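PDB 2EKC: tryptophan synthase alpha chain from Aquifex aeolicus, which probably carries out the aldol cleavage of indoleglycerol phosphate to indole and glyceraldehyde 3-phosphate, within the last step of tryptophan biosynthesis. Local coordinates for residues 222-225 and 226-229. Numbering follows the deposited sequence.
Sequences REIG and SFAD
Ile224 and Glu223 meet Ser226, Phe227 and Ala228 in a local turn where helix 218-225 of the TIM barrel gives way to the loop leading into strand 230-233, the last of its eight parallel strands. The carbonyl of Ile224 is the hub. Its O accepts from Phe227 N (3.0 Å), which stands above the carbonyl plane, and from Ala228 N (2.9 Å), almost in line with the C=O. The same oxygen sits over the centre of the Phe227 ring, 3.5 Å above its plane; CG lying between the backbone N and the carbonyl carbon (chi1 64°) folds the ring back there. Ring and isoleucine touch at Ile224 CG2 and Phe227 CZ (4.2 Å), and the same methyl reaches Ala228 CB at 4.1 Å. One residue earlier, the Ser226 hydroxyl donates to Glu223 O, 2.5 Å from OG, while Ser226 N adds a weak bond to that oxygen. Val198 of helix 192-204 also touches the ring, and Val211 of strand 209-212 touches Ile224 and Ala228. Cutting Phe227 back to an alanine is likely to cost Ile224 CG2 its aromatic neighbour and open a gap towards helix 192-204. Ile224 O is thus met by two N-H groups and Glu223 O chiefly by a serine hydroxyl, tying loop to helix.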
ATOM      1  N   ARG A 222     -13.529 -11.300  -0.692  1.00 21.95           N
ATOM      2  CA  ARG A 222     -13.809 -12.522  -1.444  1.00 22.57           C
ATOM      3  C   ARG A 222     -14.100 -12.205  -2.911  1.00 22.84           C
ATOM      4  O   ARG A 222     -13.544 -12.833  -3.808  1.00 23.00           O
ATOM      5  CB  ARG A 222     -15.003 -13.249  -0.812  1.00 22.89           C
ATOM      6  CG  ARG A 222     -15.457 -14.488  -1.579  0.50 23.11           C
ATOM      7  CD  ARG A 222     -14.369 -15.551  -1.632  0.50 22.67           C
ATOM      8  NE  ARG A 222     -14.141 -16.178  -0.332  0.50 22.71           N
ATOM      9  CZ  ARG A 222     -13.155 -17.033  -0.079  0.50 22.05           C
ATOM     10  NH1 ARG A 222     -12.300 -17.366  -1.039  0.50 21.44           N
ATOM     11  NH2 ARG A 222     -13.021 -17.556   1.129  0.50 21.63           N
ATOM     12  N   GLU A 223     -14.963 -11.222  -3.150  1.00 23.45           N
ATOM     13  CA  GLU A 223     -15.324 -10.834  -4.510  1.00 25.93           C
ATOM     14  C   GLU A 223     -14.147 -10.285  -5.317  1.00 26.10           C
ATOM     15  O   GLU A 223     -13.901 -10.725  -6.441  1.00 27.31           O
ATOM     16  CB  GLU A 223     -16.451  -9.800  -4.477  1.00 29.65           C
ATOM     17  CG  GLU A 223     -17.710 -10.303  -3.789  1.00 36.02           C
ATOM     18  CD  GLU A 223     -18.822  -9.271  -3.765  1.00 39.45           C
ATOM     19  OE1 GLU A 223     -18.618  -8.181  -3.182  1.00 41.88           O
ATOM     20  OE2 GLU A 223     -19.903  -9.554  -4.326  1.00 40.70           O
ATOM     21  N   ILE A 224     -13.427  -9.319  -4.758  1.00 24.58           N
ATOM     22  CA  ILE A 224     -12.286  -8.741  -5.461  1.00 23.70           C
ATOM     23  C   ILE A 224     -11.164  -9.763  -5.584  1.00 21.76           C
ATOM     24  O   ILE A 224     -10.517  -9.867  -6.626  1.00 20.15           O
ATOM     25  CB  ILE A 224     -11.748  -7.505  -4.727  1.00 23.71           C
ATOM     26  CG1 ILE A 224     -12.842  -6.438  -4.662  1.00 24.09           C
ATOM     27  CG2 ILE A 224     -10.517  -6.970  -5.448  1.00 24.16           C
ATOM     28  CD1 ILE A 224     -12.491  -5.252  -3.812  1.00 22.32           C
ATOM     29  N   GLY A 225     -10.945 -10.514  -4.510  1.00 21.77           N
ATOM     30  CA  GLY A 225      -9.909 -11.527  -4.505  1.00 23.37           C
ATOM     31  C   GLY A 225     -10.162 -12.630  -5.513  1.00 24.43           C
ATOM     32  O   GLY A 225      -9.253 -13.399  -5.839  1.00 25.22           O
ATOM     33  N   SER A 226     -11.391 -12.715  -6.013  1.00 23.64           N
ATOM     34  CA  SER A 226     -11.733 -13.741  -6.991  1.00 24.03           C
ATOM     35  C   SER A 226     -11.062 -13.455  -8.330  1.00 23.35           C
ATOM     36  O   SER A 226     -10.888 -14.365  -9.140  1.00 23.62           O
ATOM     37  CB  SER A 226     -13.250 -13.818  -7.196  1.00 23.69           C
ATOM     38  OG  SER A 226     -13.714 -12.723  -7.968  1.00 24.82           O
ATOM     39  N   PHE A 227     -10.692 -12.199  -8.567  1.00 21.64           N
ATOM     40  CA  PHE A 227     -10.041 -11.844  -9.826  1.00 20.74           C
ATOM     41  C   PHE A 227      -8.709 -11.100  -9.685  1.00 19.46           C
ATOM     42  O   PHE A 227      -7.959 -10.981 -10.652  1.00 20.22           O
ATOM     43  CB  PHE A 227     -11.010 -11.055 -10.730  1.00 20.83           C
ATOM     44  CG  PHE A 227     -11.431  -9.720 -10.179  1.00 20.37           C
ATOM     45  CD1 PHE A 227     -10.618  -8.601 -10.326  1.00 20.43           C
ATOM     46  CD2 PHE A 227     -12.659  -9.575  -9.541  1.00 19.86           C
ATOM     47  CE1 PHE A 227     -11.025  -7.360  -9.851  1.00 19.67           C
ATOM     48  CE2 PHE A 227     -13.072  -8.340  -9.063  1.00 19.01           C
ATOM     49  CZ  PHE A 227     -12.255  -7.230  -9.219  1.00 20.37           C
ATOM     50  N   ALA A 228      -8.405 -10.606  -8.490  1.00 17.66           N
ATOM     51  CA  ALA A 228      -7.139  -9.909  -8.267  1.00 16.15           C
ATOM     52  C   ALA A 228      -6.236 -10.806  -7.419  1.00 16.00           C
ATOM     53  O   ALA A 228      -6.696 -11.799  -6.857  1.00 17.11           O
ATOM     54  CB  ALA A 228      -7.382  -8.586  -7.552  1.00 15.11           C
ATOM     55  N   ASP A 229      -4.955 -10.460  -7.327  1.00 14.18           N
ATOM     56  CA  ASP A 229      -4.023 -11.250  -6.529  1.00 13.19           C
ATOM     57  C   ASP A 229      -4.020 -10.750  -5.090  1.00 13.85           C
ATOM     58  O   ASP A 229      -3.397 -11.344  -4.206  1.00 13.81           O
ATOM     59  CB  ASP A 229      -2.626 -11.162  -7.130  1.00 13.59           C
ATOM     60  CG  ASP A 229      -2.595 -11.633  -8.567  1.00 16.74           C
ATOM     61  OD1 ASP A 229      -2.914 -12.814  -8.796  1.00 17.88           O
ATOM     62  OD2 ASP A 229      -2.271 -10.824  -9.464  1.00 14.84           O
TER